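Local atomic coordinates of putative DNA protection protein (Streptomyces coelicolor, PDB entry 4CYB), a protein that probably oxidises and stores iron as a dodecameric member of the Dps family, ferritin-like proteins associated with the protection of DNA. Residues L16-K30 against E126-D139. Sequence-based numbering, arbitrary orientation.
Sequences LTMDTRLYSCQRLNK and ECHDAAARTQEYGD
Arg27 reaches over Ala130, whose CB lies 3.7 Å from Arg27 CZ against the centre of one guanidinium face, and fills a knobs-into-holes site formed by Glu126, Asp129, Ala130 and Arg133. Bends at chi2 and chi3 fold its chain back, bringing NH1 and NH2 end-on to a single oxygen, Asp129 OD2, at 2.7 and 2.9 Å. NH1 also donates to Tyr23 OH, near the guanidinium plane. With an alanine in place of Arg27, Asp129 OD2 would probably lose both of these donors and the Tyr23 hydroxyl the N-H that holds it. The more closely packed side lies deeper, where Ser24 OG donates to Asp139 OD2 (2.6 Å) on the anti side of the carboxylate, and Thr20 CG2 rests on Asp139 CB. Asp139 also forms a salt bridge with Arg78 and a hydrogen bond with Thr142. On the outer face Tyr137, next to Gly138, whose positive phi closes a Schellman motif, packs its ring on Tyr23 in an offset stack, centroids 4.8 Å apart and planes at 27°. The Lys30 end is looser: a water joins Arg27 NE and O to Glu126 OE1, and Lys30 NZ, which also forms a salt bridge with Asp34, meets Glu126 OE2 at 2.8 Å from above the carboxylate plane. The axes of helical segments 18-30 and 126-136 run antiparallel at 172° and come within 10.1 Å, pairing the start of helix 18-48 with the end of helix 109-136 in the ferritin-like four-helix bundle; Leu28 packs on helix 54-81 and Cys127 on helix 140-164.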
ATOM      1  N   LEU J  16     -29.831  27.513  -5.208  1.00 28.88           N
ATOM      2  CA  LEU J  16     -29.698  28.075  -6.578  1.00 28.98           C
ATOM      3  C   LEU J  16     -31.103  28.110  -7.172  1.00 25.89           C
ATOM      4  O   LEU J  16     -31.888  27.156  -6.990  1.00 25.51           O
ATOM      5  CB  LEU J  16     -28.805  27.144  -7.440  1.00 28.69           C
ATOM      6  CG  LEU J  16     -27.294  27.104  -7.131  1.00 30.41           C
ATOM      7  CD1 LEU J  16     -26.593  26.095  -8.018  1.00 27.34           C
ATOM      8  CD2 LEU J  16     -26.702  28.493  -7.374  1.00 26.11           C
ATOM      9  N   THR J  17     -31.455  29.193  -7.882  1.00 28.32           N
ATOM     10  CA  THR J  17     -32.793  29.274  -8.511  1.00 28.16           C
ATOM     11  C   THR J  17     -33.054  28.166  -9.568  1.00 28.98           C
ATOM     12  O   THR J  17     -32.132  27.659 -10.223  1.00 27.01           O
ATOM     13  CB  THR J  17     -33.055  30.670  -9.184  1.00 29.53           C
ATOM     14  OG1 THR J  17     -32.370  30.732 -10.440  1.00 29.29           O
ATOM     15  CG2 THR J  17     -32.593  31.824  -8.339  1.00 28.38           C
ATOM     16  N   MET J  18     -34.320  27.796  -9.750  1.00 27.65           N
ATOM     17  CA  MET J  18     -34.731  26.911 -10.807  1.00 29.65           C
ATOM     18  C   MET J  18     -34.167  27.326 -12.185  1.00 30.87           C
ATOM     19  O   MET J  18     -33.725  26.459 -12.945  1.00 26.69           O
ATOM     20  CB  MET J  18     -36.269  26.784 -10.815  1.00 33.43           C
ATOM     21  CG  MET J  18     -36.871  25.989 -11.959  1.00 43.16           C
ATOM     22  SD  MET J  18     -38.698  26.152 -12.097  1.00 65.50           S
ATOM     23  CE  MET J  18     -38.953  27.945 -12.154  1.00 55.13           C
ATOM     24  N   ASP J  19     -34.139  28.634 -12.504  1.00 27.74           N
ATOM     25  CA  ASP J  19     -33.623  29.043 -13.824  1.00 28.07           C
ATOM     26  C   ASP J  19     -32.103  28.751 -13.943  1.00 25.40           C
ATOM     27  O   ASP J  19     -31.634  28.300 -14.995  1.00 24.80           O
ATOM     28  CB  ASP J  19     -33.778  30.556 -14.031  1.00 27.14           C
ATOM     29  CG  ASP J  19     -35.202  30.964 -14.413  1.00 30.92           C
ATOM     30  OD1 ASP J  19     -36.020  30.094 -14.794  1.00 29.46           O
ATOM     31  OD2 ASP J  19     -35.506  32.176 -14.283  1.00 32.60           O
ATOM     32  N   THR J  20     -31.381  29.059 -12.877  1.00 25.32           N
ATOM     33  CA  THR J  20     -29.926  28.844 -12.792  1.00 26.03           C
ATOM     34  C   THR J  20     -29.605  27.372 -12.919  1.00 24.84           C
ATOM     35  O   THR J  20     -28.777  26.999 -13.742  1.00 23.80           O
ATOM     36  CB  THR J  20     -29.325  29.421 -11.515  1.00 28.01           C
ATOM     37  OG1 THR J  20     -29.476  30.847 -11.580  1.00 26.24           O
ATOM     38  CG2 THR J  20     -27.809  29.091 -11.422  1.00 24.14           C
ATOM     39  N   ARG J  21     -30.328  26.547 -12.202  1.00 22.64           N
ATOM     40  CA  ARG J  21     -30.097  25.099 -12.290  1.00 24.21           C
ATOM     41  C   ARG J  21     -30.431  24.494 -13.641  1.00 24.98           C
ATOM     42  O   ARG J  21     -29.671  23.704 -14.195  1.00 23.02           O
ATOM     43  CB  ARG J  21     -30.852  24.409 -11.149  1.00 24.20           C
ATOM     44  CG  ARG J  21     -30.340  24.892  -9.803  1.00 25.68           C
ATOM     45  CD  ARG J  21     -30.947  24.119  -8.660  1.00 28.31           C
ATOM     46  NE  ARG J  21     -32.344  24.465  -8.379  1.00 26.76           N
ATOM     47  CZ  ARG J  21     -33.396  23.707  -8.606  1.00 26.23           C
ATOM     48  NH1 ARG J  21     -33.261  22.491  -9.129  1.00 23.76           N
ATOM     49  NH2 ARG J  21     -34.621  24.137  -8.265  1.00 26.57           N
ATOM     50  N   LEU J  22     -31.555  24.902 -14.224  1.00 23.33           N
ATOM     51  CA  LEU J  22     -31.915  24.425 -15.526  1.00 26.00           C
ATOM     52  C   LEU J  22     -30.877  24.784 -16.580  1.00 24.11           C
ATOM     53  O   LEU J  22     -30.506  23.964 -17.423  1.00 24.56           O
ATOM     54  CB  LEU J  22     -33.241  25.096 -15.915  1.00 31.30           C
ATOM     55  CG  LEU J  22     -34.325  24.325 -16.654  1.00 39.64           C
ATOM     56  CD1 LEU J  22     -34.866  25.189 -17.802  1.00 36.60           C
ATOM     57  CD2 LEU J  22     -33.923  22.955 -17.134  1.00 35.97           C
ATOM     58  N   TYR J  23     -30.416  26.021 -16.561  1.00 23.39           N
ATOM     59  CA  TYR J  23     -29.412  26.462 -17.527  1.00 25.66           C
ATOM     60  C   TYR J  23     -28.078  25.690 -17.334  1.00 23.70           C
ATOM     61  O   TYR J  23     -27.453  25.225 -18.302  1.00 22.23           O
ATOM     62  CB  TYR J  23     -29.197  27.985 -17.445  1.00 24.23           C
ATOM     63  CG  TYR J  23     -28.191  28.457 -18.463  1.00 26.72           C
ATOM     64  CD1 TYR J  23     -28.577  28.690 -19.814  1.00 27.63           C
ATOM     65  CD2 TYR J  23     -26.876  28.686 -18.106  1.00 27.51           C
ATOM     66  CE1 TYR J  23     -27.657  29.124 -20.749  1.00 29.74           C
ATOM     67  CE2 TYR J  23     -25.932  29.102 -19.057  1.00 27.80           C
ATOM     68  CZ  TYR J  23     -26.346  29.330 -20.382  1.00 30.66           C
ATOM     69  OH  TYR J  23     -25.426  29.749 -21.324  1.00 29.87           O
ATOM     70  N   SER J  24     -27.646  25.539 -16.091  1.00 24.67           N
ATOM     71  CA  SER J  24     -26.348  24.835 -15.848  1.00 23.55           C
ATOM     72  C   SER J  24     -26.494  23.394 -16.338  1.00 22.67           C
ATOM     73  O   SER J  24     -25.556  22.871 -16.990  1.00 23.95           O
ATOM     74  CB  SER J  24     -25.963  24.892 -14.365  1.00 21.30           C
ATOM     75  OG  SER J  24     -25.446  26.148 -14.010  1.00 25.60           O
ATOM     76  N   CYS J  25     -27.638  22.757 -16.064  1.00 22.60           N
ATOM     77  CA  CYS J  25     -27.838  21.383 -16.543  1.00 22.33           C
ATOM     78  C   CYS J  25     -27.815  21.242 -18.078  1.00 24.54           C
ATOM     79  O   CYS J  25     -27.241  20.300 -18.586  1.00 22.35           O
ATOM     80  CB  CYS J  25     -29.090  20.712 -16.004  1.00 24.40           C
ATOM     81  SG  CYS J  25     -29.002  20.417 -14.215  1.00 26.04           S
ATOM     82  N   GLN J  26     -28.420  22.210 -18.809  1.00 23.20           N
ATOM     83  CA  GLN J  26     -28.299  22.185 -20.277  1.00 22.84           C
ATOM     84  C   GLN J  26     -26.856  22.339 -20.708  1.00 23.39           C
ATOM     85  O   GLN J  26     -26.434  21.583 -21.593  1.00 26.41           O
ATOM     86  CB  GLN J  26     -29.091  23.352 -20.912  1.00 26.40           C
ATOM     87  CG  GLN J  26     -30.571  23.250 -20.683  1.00 34.34           C
ATOM     88  CD  GLN J  26     -31.317  24.580 -20.973  1.00 42.69           C
ATOM     89  OE1 GLN J  26     -32.536  24.640 -20.832  1.00 46.09           O
ATOM     90  NE2 GLN J  26     -30.585  25.622 -21.390  1.00 47.66           N
ATOM     91  N   ARG J  27     -26.091  23.281 -20.135  1.00 21.03           N
ATOM     92  CA  ARG J  27     -24.711  23.439 -20.554  1.00 22.64           C
ATOM     93  C   ARG J  27     -23.881  22.176 -20.172  1.00 24.63           C
ATOM     94  O   ARG J  27     -23.044  21.702 -20.969  1.00 23.80           O
ATOM     95  CB  ARG J  27     -24.030  24.690 -19.983  1.00 24.29           C
ATOM     96  CG  ARG J  27     -24.716  26.013 -20.289  1.00 28.33           C
ATOM     97  CD  ARG J  27     -24.989  26.247 -21.768  1.00 26.37           C
ATOM     98  NE  ARG J  27     -23.811  26.119 -22.592  1.00 26.10           N
ATOM     99  CZ  ARG J  27     -23.039  27.123 -23.016  1.00 28.91           C
ATOM    100  NH1 ARG J  27     -23.289  28.404 -22.670  1.00 30.33           N
ATOM    101  NH2 ARG J  27     -22.035  26.851 -23.819  1.00 27.52           N
ATOM    102  N   LEU J  28     -24.137  21.664 -18.963  1.00 22.26           N
ATOM    103  CA  LEU J  28     -23.343  20.492 -18.496  1.00 20.85           C
ATOM    104  C   LEU J  28     -23.630  19.300 -19.375  1.00 21.78           C
ATOM    105  O   LEU J  28     -22.687  18.514 -19.654  1.00 25.49           O
ATOM    106  CB  LEU J  28     -23.615  20.178 -17.013  1.00 20.78           C
ATOM    107  CG  LEU J  28     -22.973  21.180 -16.040  1.00 21.12           C
ATOM    108  CD1 LEU J  28     -23.505  21.066 -14.617  1.00 22.65           C
ATOM    109  CD2 LEU J  28     -21.440  21.129 -16.065  1.00 25.46           C
ATOM    110  N   ASN J  29     -24.895  19.117 -19.773  1.00 20.89           N
ATOM    111  CA  ASN J  29     -25.235  17.968 -20.587  1.00 22.52           C
ATOM    112  C   ASN J  29     -24.589  17.999 -21.956  1.00 22.47           C
ATOM    113  O   ASN J  29     -24.296  16.968 -22.521  1.00 21.02           O
ATOM    114  CB  ASN J  29     -26.737  17.676 -20.688  1.00 22.99           C
ATOM    115  CG  ASN J  29     -27.223  16.758 -19.578  1.00 26.28           C
ATOM    116  OD1 ASN J  29     -26.570  15.754 -19.259  1.00 26.28           O
ATOM    117  ND2 ASN J  29     -28.379  17.072 -19.013  1.00 22.52           N
ATOM    118  N   LYS J  30     -24.391  19.185 -22.514  1.00 22.64           N
ATOM    119  CA  LYS J  30     -23.690  19.253 -23.795  1.00 20.54           C
ATOM    120  C   LYS J  30     -22.228  18.862 -23.625  1.00 21.25           C
ATOM    121  O   LYS J  30     -21.681  18.074 -24.435  1.00 21.55           O
ATOM    122  CB  LYS J  30     -23.830  20.678 -24.429  1.00 21.98           C
ATOM    123  CG  LYS J  30     -23.091  20.831 -25.773  1.00 25.94           C
ATOM    124  CD  LYS J  30     -23.464  19.736 -26.773  1.00 26.25           C
ATOM    125  CE  LYS J  30     -23.034  20.144 -28.181  1.00 26.50           C
ATOM    126  NZ  LYS J  30     -21.623  20.562 -28.273  1.00 25.01           N
ATOM    127  N   GLU J 126     -16.551  25.329 -26.001  1.00 28.02           N
ATOM    128  CA  GLU J 126     -17.800  25.218 -25.240  1.00 34.50           C
ATOM    129  C   GLU J 126     -17.596  25.523 -23.763  1.00 32.95           C
ATOM    130  O   GLU J 126     -18.416  26.180 -23.145  1.00 33.58           O
ATOM    131  CB  GLU J 126     -18.358  23.799 -25.336  1.00 40.89           C
ATOM    132  CG  GLU J 126     -19.114  23.541 -26.617  1.00 53.17           C
ATOM    133  CD  GLU J 126     -20.625  23.643 -26.491  1.00 54.05           C
ATOM    134  OE1 GLU J 126     -21.187  24.087 -25.420  1.00 45.81           O
ATOM    135  OE2 GLU J 126     -21.249  23.261 -27.516  1.00 53.80           O
ATOM    136  N   CYS J 127     -16.518  24.999 -23.171  1.00 30.76           N
ATOM    137  CA  CYS J 127     -16.216  25.228 -21.758  1.00 28.45           C
ATOM    138  C   CYS J 127     -15.984  26.662 -21.392  1.00 28.59           C
ATOM    139  O   CYS J 127     -16.457  27.089 -20.366  1.00 25.93           O
ATOM    140  CB  CYS J 127     -14.916  24.537 -21.346  1.00 34.34           C
ATOM    141  SG  CYS J 127     -15.206  22.882 -20.748  1.00 46.32           S
ATOM    142  N   HIS J 128     -15.186  27.390 -22.159  1.00 28.14           N
ATOM    143  CA  HIS J 128     -14.974  28.834 -21.821  1.00 29.21           C
ATOM    144  C   HIS J 128     -16.303  29.575 -21.786  1.00 28.16           C
ATOM    145  O   HIS J 128     -16.578  30.344 -20.850  1.00 26.75           O
ATOM    146  CB  HIS J 128     -14.057  29.492 -22.854  1.00 30.44           C
ATOM    147  CG  HIS J 128     -12.593  29.134 -22.685  1.00 27.45           C
ATOM    148  ND1 HIS J 128     -11.852  29.562 -21.637  1.00 30.64           N
ATOM    149  CD2 HIS J 128     -11.757  28.360 -23.466  1.00 27.77           C
ATOM    150  CE1 HIS J 128     -10.582  29.126 -21.770  1.00 27.82           C
ATOM    151  NE2 HIS J 128     -10.515  28.396 -22.894  1.00 29.87           N
ATOM    152  N   ASP J 129     -17.130  29.328 -22.806  1.00 28.17           N
ATOM    153  CA  ASP J 129     -18.446  29.983 -22.901  1.00 27.66           C
ATOM    154  C   ASP J 129     -19.359  29.566 -21.748  1.00 29.13           C
ATOM    155  O   ASP J 129     -19.958  30.417 -21.079  1.00 28.85           O
ATOM    156  CB  ASP J 129     -19.110  29.691 -24.260  1.00 27.01           C
ATOM    157  CG  ASP J 129     -20.482  30.324 -24.371  1.00 35.14           C
ATOM    158  OD1 ASP J 129     -20.506  31.568 -24.425  1.00 33.40           O
ATOM    159  OD2 ASP J 129     -21.525  29.616 -24.340  1.00 35.99           O
ATOM    160  N   ALA J 130     -19.495  28.256 -21.505  1.00 22.63           N
ATOM    161  CA  ALA J 130     -20.356  27.767 -20.407  1.00 24.53           C
ATOM    162  C   ALA J 130     -19.848  28.231 -19.050  1.00 22.91           C
ATOM    163  O   ALA J 130     -20.651  28.571 -18.188  1.00 25.06           O
ATOM    164  CB  ALA J 130     -20.509  26.233 -20.424  1.00 23.64           C
ATOM    165  N   ALA J 131     -18.529  28.267 -18.852  1.00 23.40           N
ATOM    166  CA  ALA J 131     -17.946  28.822 -17.608  1.00 23.17           C
ATOM    167  C   ALA J 131     -18.356  30.273 -17.348  1.00 25.84           C
ATOM    168  O   ALA J 131     -18.827  30.611 -16.244  1.00 24.80           O
ATOM    169  CB  ALA J 131     -16.422  28.664 -17.578  1.00 22.66           C
ATOM    170  N   ALA J 132     -18.219  31.108 -18.375  1.00 26.29           N
ATOM    171  CA  ALA J 132     -18.620  32.527 -18.239  1.00 25.80           C
ATOM    172  C   ALA J 132     -20.124  32.656 -17.930  1.00 26.28           C
ATOM    173  O   ALA J 132     -20.517  33.422 -17.044  1.00 29.55           O
ATOM    174  CB  ALA J 132     -18.275  33.293 -19.505  1.00 26.28           C
ATOM    175  N   ARG J 133     -20.978  31.944 -18.664  1.00 26.16           N
ATOM    176  CA  ARG J 133     -22.434  32.097 -18.514  1.00 27.38           C
ATOM    177  C   ARG J 133     -22.963  31.528 -17.225  1.00 30.90           C
ATOM    178  O   ARG J 133     -23.788  32.147 -16.579  1.00 28.61           O
ATOM    179  CB  ARG J 133     -23.197  31.463 -19.670  1.00 28.89           C
ATOM    180  CG  ARG J 133     -22.870  31.970 -21.055  1.00 36.12           C
ATOM    181  CD  ARG J 133     -23.557  33.312 -21.295  1.00 41.27           C
ATOM    182  NE  ARG J 133     -22.715  34.425 -20.834  1.00 48.33           N
ATOM    183  CZ  ARG J 133     -21.558  34.799 -21.399  1.00 51.82           C
ATOM    184  NH1 ARG J 133     -21.076  34.153 -22.451  1.00 57.64           N
ATOM    185  NH2 ARG J 133     -20.867  35.822 -20.907  1.00 52.27           N
ATOM    186  N   THR J 134     -22.490  30.341 -16.821  1.00 26.57           N
ATOM    187  CA  THR J 134     -22.919  29.794 -15.505  1.00 25.90           C
ATOM    188  C   THR J 134     -22.433  30.680 -14.362  1.00 26.68           C
ATOM    189  O   THR J 134     -23.138  30.856 -13.386  1.00 29.29           O
ATOM    190  CB  THR J 134     -22.470  28.310 -15.294  1.00 24.30           C
ATOM    191  OG1 THR J 134     -21.049  28.242 -15.370  1.00 26.35           O
ATOM    192  CG2 THR J 134     -23.059  27.455 -16.362  1.00 25.01           C
ATOM    193  N   GLN J 135     -21.248  31.264 -14.490  1.00 26.89           N
ATOM    194  CA  GLN J 135     -20.787  32.200 -13.470  1.00 29.53           C
ATOM    195  C   GLN J 135     -21.718  33.442 -13.378  1.00 31.99           C
ATOM    196  O   GLN J 135     -22.088  33.889 -12.285  1.00 28.12           O
ATOM    197  CB  GLN J 135     -19.354  32.646 -13.748  1.00 27.26           C
ATOM    198  CG  GLN J 135     -18.736  33.574 -12.691  1.00 33.36           C
ATOM    199  CD  GLN J 135     -18.691  32.891 -11.320  1.00 41.64           C
ATOM    200  OE1 GLN J 135     -17.959  31.911 -11.130  1.00 37.52           O
ATOM    201  NE2 GLN J 135     -19.533  33.353 -10.388  1.00 41.02           N
ATOM    202  N   GLU J 136     -22.109  33.983 -14.526  1.00 34.05           N
ATOM    203  CA  GLU J 136     -23.037  35.130 -14.526  1.00 35.97           C
ATOM    204  C   GLU J 136     -24.352  34.819 -13.839  1.00 33.06           C
ATOM    205  O   GLU J 136     -24.925  35.699 -13.208  1.00 31.87           O
ATOM    206  CB  GLU J 136     -23.395  35.534 -15.950  1.00 41.14           C
ATOM    207  CG  GLU J 136     -22.411  36.440 -16.613  1.00 43.68           C
ATOM    208  CD  GLU J 136     -22.603  36.390 -18.128  1.00 56.22           C
ATOM    209  OE1 GLU J 136     -23.757  36.177 -18.596  1.00 47.33           O
ATOM    210  OE2 GLU J 136     -21.585  36.524 -18.853  1.00 64.52           O
ATOM    211  N   TYR J 137     -24.868  33.597 -14.011  1.00 31.23           N
ATOM    212  CA  TYR J 137     -26.093  33.181 -13.328  1.00 31.58           C
ATOM    213  C   TYR J 137     -25.904  32.854 -11.851  1.00 31.77           C
ATOM    214  O   TYR J 137     -26.877  32.537 -11.203  1.00 34.35           O
ATOM    215  CB  TYR J 137     -26.663  31.911 -13.938  1.00 34.60           C
ATOM    216  CG  TYR J 137     -27.724  31.977 -14.995  1.00 43.87           C
ATOM    217  CD1 TYR J 137     -29.108  32.145 -14.654  1.00 53.25           C
ATOM    218  CD2 TYR J 137     -27.386  31.774 -16.344  1.00 46.11           C
ATOM    219  CE1 TYR J 137     -30.114  32.162 -15.635  1.00 49.84           C
ATOM    220  CE2 TYR J 137     -28.379  31.779 -17.335  1.00 52.12           C
ATOM    221  CZ  TYR J 137     -29.728  31.979 -16.980  1.00 53.45           C
ATOM    222  OH  TYR J 137     -30.663  31.993 -17.994  1.00 50.77           O
ATOM    223  N   GLY J 138     -24.683  32.860 -11.324  1.00 29.82           N
ATOM    224  CA  GLY J 138     -24.505  32.653  -9.885  1.00 28.37           C
ATOM    225  C   GLY J 138     -24.153  31.199  -9.516  1.00 28.45           C
ATOM    226  O   GLY J 138     -24.038  30.886  -8.317  1.00 27.86           O
ATOM    227  N   ASP J 139     -23.939  30.337 -10.523  1.00 26.00           N
ATOM    228  CA  ASP J 139     -23.601  28.901 -10.237  1.00 24.68           C
ATOM    229  C   ASP J 139     -22.080  28.752 -10.084  1.00 22.68           C
ATOM    230  O   ASP J 139     -21.389  28.288 -11.009  1.00 23.74           O
ATOM    231  CB  ASP J 139     -24.169  27.991 -11.289  1.00 22.22           C
ATOM    232  CG  ASP J 139     -24.111  26.489 -10.856  1.00 24.87           C
ATOM    233  OD1 ASP J 139     -23.450  26.228  -9.822  1.00 23.76           O
ATOM    234  OD2 ASP J 139     -24.683  25.646 -11.556  1.00 26.03           O
TER
HETATM  235  O   HOH W   1     -22.226  23.495 -22.800  1.00 32.74           O